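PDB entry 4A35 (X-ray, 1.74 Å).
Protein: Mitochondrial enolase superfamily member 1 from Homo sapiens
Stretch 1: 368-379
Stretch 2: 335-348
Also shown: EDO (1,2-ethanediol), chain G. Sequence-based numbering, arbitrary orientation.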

# COMPACT_ATOMS: atom_id res chain seq x y z
N HIS A 368 -7.99 6.62 -23.09
CA HIS A 368 -8.89 7.76 -22.87
C HIS A 368 -8.18 8.84 -22.07
O HIS A 368 -8.37 10.02 -22.33
CB HIS A 368 -10.16 7.30 -22.09
CG HIS A 368 -11.11 6.44 -22.87
ND1 HIS A 368 -12.19 6.99 -23.55
CD2 HIS A 368 -11.12 5.10 -23.03
CE1 HIS A 368 -12.80 5.97 -24.12
NE2 HIS A 368 -12.21 4.80 -23.82
N LEU A 369 -7.44 8.43 -21.05
CA LEU A 369 -6.80 9.39 -20.15
C LEU A 369 -5.69 10.19 -20.88
O LEU A 369 -5.56 11.40 -20.68
CB LEU A 369 -6.25 8.68 -18.90
CG LEU A 369 -7.29 7.93 -18.03
CD1 LEU A 369 -6.58 7.12 -16.87
CD2 LEU A 369 -8.32 8.85 -17.48
N ILE A 370 -4.88 9.50 -21.70
CA ILE A 370 -3.77 10.17 -22.36
C ILE A 370 -4.24 11.01 -23.59
O ILE A 370 -3.64 12.06 -23.85
CB ILE A 370 -2.61 9.19 -22.68
CG1 ILE A 370 -1.26 9.93 -22.76
CG2 ILE A 370 -2.86 8.25 -23.89
CD1 ILE A 370 -0.76 10.67 -21.37
N ILE A 371 -5.34 10.59 -24.27
CA ILE A 371 -5.91 11.41 -25.33
C ILE A 371 -6.43 12.72 -24.67
O ILE A 371 -6.20 13.80 -25.20
CB ILE A 371 -6.96 10.63 -26.13
CG1 ILE A 371 -6.23 9.56 -27.03
CG2 ILE A 371 -7.89 11.56 -26.94
CD1 ILE A 371 -7.17 8.51 -27.54
N PHE A 372 -7.14 12.58 -23.53
CA PHE A 372 -7.60 13.75 -22.77
C PHE A 372 -6.39 14.63 -22.36
O PHE A 372 -6.44 15.85 -22.55
CB PHE A 372 -8.47 13.36 -21.55
CG PHE A 372 -8.60 14.52 -20.55
CD1 PHE A 372 -9.41 15.61 -20.83
CD2 PHE A 372 -7.85 14.53 -19.36
CE1 PHE A 372 -9.52 16.68 -19.92
CE2 PHE A 372 -7.91 15.63 -18.49
CZ PHE A 372 -8.76 16.69 -18.77
N ASP A 373 -5.30 13.99 -21.88
CA ASP A 373 -4.09 14.72 -21.48
C ASP A 373 -3.61 15.61 -22.67
O ASP A 373 -3.34 16.81 -22.48
CB ASP A 373 -2.98 13.76 -21.04
CG ASP A 373 -1.74 14.53 -20.68
OD1 ASP A 373 -1.79 15.30 -19.71
OD2 ASP A 373 -0.75 14.46 -21.46
N TYR A 374 -3.43 15.00 -23.85
CA TYR A 374 -2.98 15.75 -25.03
C TYR A 374 -3.90 16.91 -25.40
O TYR A 374 -3.44 18.03 -25.65
CB TYR A 374 -2.83 14.83 -26.27
CG TYR A 374 -2.41 15.60 -27.52
CD1 TYR A 374 -1.14 16.17 -27.61
CD2 TYR A 374 -3.29 15.80 -28.57
CE1 TYR A 374 -0.76 16.91 -28.73
CE2 TYR A 374 -2.92 16.54 -29.71
CZ TYR A 374 -1.65 17.08 -29.78
OH TYR A 374 -1.30 17.81 -30.89
N ILE A 375 -5.21 16.62 -25.51
CA ILE A 375 -6.17 17.64 -25.95
C ILE A 375 -6.31 18.78 -24.89
O ILE A 375 -6.36 19.95 -25.28
CB ILE A 375 -7.54 17.02 -26.28
CG1 ILE A 375 -7.44 16.06 -27.50
CG2 ILE A 375 -8.61 18.12 -26.50
CD1 ILE A 375 -8.68 15.13 -27.67
N SER A 376 -6.41 18.42 -23.60
CA SER A 376 -6.79 19.42 -22.59
C SER A 376 -5.77 19.75 -21.51
O SER A 376 -6.04 20.69 -20.73
CB SER A 376 -8.08 18.94 -21.89
OG SER A 376 -9.17 18.83 -22.80
N VAL A 377 -4.68 18.98 -21.36
CA VAL A 377 -3.79 19.24 -20.20
C VAL A 377 -2.37 19.59 -20.64
O VAL A 377 -1.96 20.73 -20.43
CB VAL A 377 -3.80 18.07 -19.15
CG1 VAL A 377 -2.86 18.36 -17.97
CG2 VAL A 377 -5.22 17.82 -18.63
N SER A 378 -1.58 18.60 -21.15
CA SER A 378 -0.19 18.88 -21.56
C SER A 378 -0.12 19.61 -22.91
O SER A 378 0.84 20.32 -23.15
CB SER A 378 0.63 17.60 -21.61
OG SER A 378 0.05 16.74 -22.57
N ALA A 379 -1.09 19.34 -23.86
CA ALA A 379 -1.09 19.94 -25.20
C ALA A 379 0.22 19.64 -25.95
O ALA A 379 0.77 20.52 -26.65
CB ALA A 379 -1.34 21.45 -25.10
C1 EDO G . 2.22 19.13 -30.99
O1 EDO G . 0.93 19.13 -30.41
C2 EDO G . 2.97 17.82 -30.74
O2 EDO G . 3.63 17.91 -29.50
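Stretch 2 335-348: SVNENLSVLLMAKK

Not one direct hydrogen bond joins these two helices, yet two water molecules link polar atoms across a contact made mainly by aliphatic groups and one phenyl ring. The first water donates to L343 O (3.0 Å) and to D373 OD1 (2.7 Å), so that a carboxylate facing a neighbouring helix is linked to it without touching a polar group of that helix. The second accepts from K347 NZ (2.6 Å) and donates to S378 O (2.8 Å), near the C-terminal part of both stretches. The pair illustrates a general principle of helix packing: side chains pack against each other, and water can bridge polar atoms across the gap.

Stretch 2 is helical through almost its whole length, held by i to i-4 backbone bonds such as L343 N to N339 O (2.8 Å) and K347 N to L343 O (3.1 Å). It runs in broadly the same direction as the helix of stretch 1, their N-to-C directions differing by 37° (signed crossing angle -37°), and the axes approach to 11.1 Å. That spacing leaves room for large aliphatic side chains between the backbones, and 533 Å² of surface is buried in all. The register advances together along both chains: the CA atoms of L369 and V336 lie 7.5 Å apart, those of D373 and L343 6.8 Å, and those of S378 and K347 5.8 Å.

L343 is the hub of the contact. Its CA-to-CB bond points toward stretch 1, and its m,t rotamer carries the two methyls among several neighbours. L343 CD1 lies 3.7 Å from L369 O and 4.2 Å from F372 CD2, at the edge of the phenyl ring, while L343 CD2 lies 3.7 Å from D373 OD1 and 4.5 Å from I370 CD1. One turn earlier, N339 faces L369, whose CD1 approaches N339 CG to 3.5 Å; N339 ND2 donates to S335 O at 3.0 Å and is also bonded elsewhere in the structure. L369 also reaches V336, with L369 CD2 4.0 Å from V336 CG1. The side chain of L340 starts sideways, but its end comes nearer, and L340 CD2 comes unusually close to F372 CE2, at 3.3 Å.

Farther along, stretch 1 departs from the regular helical pattern. A wider pi-type turn spans 373-377, and D373 O accepts from both V377 N and S378 N, each at 2.8 Å. S378 OG also donates to D373 OD2 (2.7 Å), so the carboxylate holds this turn through one oxygen and the first water through the other. V377, pointing toward stretch 2, sets its CG1 3.9 Å from L343 O, 4.1 Å from L344 CD2 and 3.8 Å from K347 CB. The aliphatic part of K347 then lies along the backbone, its CE 3.6 Å from V377 O and its CD 3.9 Å from S378 CA. Thus a lysine packs through its methylenes while its amino group reaches the second water.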

# COMPACT_ATOMS: atom_id res chain seq x y z
N SER A 335 -8.91 5.30 -10.10
CA SER A 335 -9.69 5.45 -11.34
C SER A 335 -9.39 6.81 -12.05
O SER A 335 -8.32 7.38 -11.90
CB SER A 335 -11.18 5.25 -11.03
OG SER A 335 -12.04 5.28 -12.17
N VAL A 336 -10.37 7.33 -12.79
CA VAL A 336 -10.21 8.55 -13.54
C VAL A 336 -9.90 9.72 -12.57
O VAL A 336 -8.98 10.51 -12.84
CB VAL A 336 -11.48 8.80 -14.43
CG1 VAL A 336 -11.37 10.14 -15.17
CG2 VAL A 336 -11.64 7.64 -15.43
N ASN A 337 -10.58 9.76 -11.41
CA ASN A 337 -10.43 10.88 -10.45
C ASN A 337 -8.98 11.10 -10.05
O ASN A 337 -8.46 12.19 -10.22
CB ASN A 337 -11.28 10.67 -9.21
CG ASN A 337 -12.69 10.19 -9.52
OD1 ASN A 337 -12.89 9.07 -9.98
ND2 ASN A 337 -13.69 11.02 -9.27
N GLU A 338 -8.32 10.06 -9.55
CA GLU A 338 -6.95 10.20 -9.11
C GLU A 338 -5.99 10.35 -10.29
O GLU A 338 -5.02 11.12 -10.18
CB GLU A 338 -6.56 9.05 -8.22
CG GLU A 338 -5.27 9.40 -7.47
CD GLU A 338 -4.93 8.43 -6.34
OE1 GLU A 338 -5.13 7.21 -6.51
OE2 GLU A 338 -4.40 8.91 -5.31
N ASN A 339 -6.22 9.60 -11.42
CA ASN A 339 -5.38 9.78 -12.61
C ASN A 339 -5.40 11.26 -13.07
O ASN A 339 -4.35 11.76 -13.47
CB ASN A 339 -5.83 8.89 -13.76
CG ASN A 339 -5.10 7.58 -13.73
OD1 ASN A 339 -3.94 7.48 -14.09
ND2 ASN A 339 -5.73 6.57 -13.14
N LEU A 340 -6.58 11.94 -13.02
CA LEU A 340 -6.67 13.36 -13.42
C LEU A 340 -5.74 14.23 -12.55
O LEU A 340 -5.03 15.07 -13.10
CB LEU A 340 -8.11 13.91 -13.28
CG LEU A 340 -9.10 13.40 -14.33
CD1 LEU A 340 -10.54 13.77 -13.91
CD2 LEU A 340 -8.76 13.99 -15.70
N SER A 341 -5.73 13.97 -11.23
CA SER A 341 -4.88 14.74 -10.28
C SER A 341 -3.39 14.53 -10.60
O SER A 341 -2.61 15.49 -10.50
CB SER A 341 -5.18 14.35 -8.83
OG SER A 341 -4.68 13.09 -8.40
N VAL A 342 -3.03 13.31 -11.06
CA VAL A 342 -1.62 13.00 -11.37
C VAL A 342 -1.28 13.65 -12.73
O VAL A 342 -0.21 14.20 -12.86
CB VAL A 342 -1.38 11.47 -11.32
CG1 VAL A 342 0.04 11.11 -11.82
CG2 VAL A 342 -1.55 10.95 -9.88
N LEU A 343 -2.18 13.58 -13.75
CA LEU A 343 -1.90 14.29 -15.02
C LEU A 343 -1.66 15.78 -14.74
O LEU A 343 -0.79 16.42 -15.35
CB LEU A 343 -3.11 14.15 -16.00
CG LEU A 343 -3.32 12.75 -16.55
CD1 LEU A 343 -4.65 12.68 -17.34
CD2 LEU A 343 -2.11 12.33 -17.45
N LEU A 344 -2.52 16.37 -13.91
CA LEU A 344 -2.39 17.81 -13.60
C LEU A 344 -1.09 18.12 -12.82
O LEU A 344 -0.41 19.09 -13.16
CB LEU A 344 -3.62 18.32 -12.83
CG LEU A 344 -4.92 18.39 -13.65
CD1 LEU A 344 -6.13 18.45 -12.70
CD2 LEU A 344 -4.88 19.57 -14.63
N MET A 345 -0.68 17.26 -11.91
CA MET A 345 0.60 17.49 -11.21
C MET A 345 1.79 17.36 -12.17
O MET A 345 2.68 18.19 -12.14
CB MET A 345 0.80 16.48 -10.05
CG MET A 345 -0.06 16.81 -8.80
SD MET A 345 0.45 15.83 -7.38
CE MET A 345 0.01 14.14 -7.96
N ALA A 346 1.76 16.35 -13.10
CA ALA A 346 2.87 16.14 -14.05
C ALA A 346 3.01 17.37 -14.95
O ALA A 346 4.13 17.79 -15.23
CB ALA A 346 2.57 14.89 -14.90
N LYS A 347 1.89 17.96 -15.41
CA LYS A 347 1.95 19.21 -16.23
C LYS A 347 2.53 20.39 -15.39
O LYS A 347 3.38 21.13 -15.89
CB LYS A 347 0.55 19.56 -16.79
CG LYS A 347 0.49 20.83 -17.67
CD LYS A 347 1.58 20.90 -18.74
CE LYS A 347 1.29 22.09 -19.60
NZ LYS A 347 2.51 22.47 -20.36
N LYS A 348 2.03 20.56 -14.16
CA LYS A 348 2.48 21.60 -13.19
C LYS A 348 4.02 21.51 -13.02
O LYS A 348 4.70 22.56 -13.06
CB LYS A 348 1.75 21.44 -11.83
CG LYS A 348 2.14 22.50 -10.77
CD LYS A 348 1.31 23.80 -10.92
CE LYS A 348 1.85 25.01 -10.18
NZ LYS A 348 1.92 24.80 -8.74
O HOH W 1 0.23 16.00 -18.11
O HOH W 2 3.25 20.43 -21.79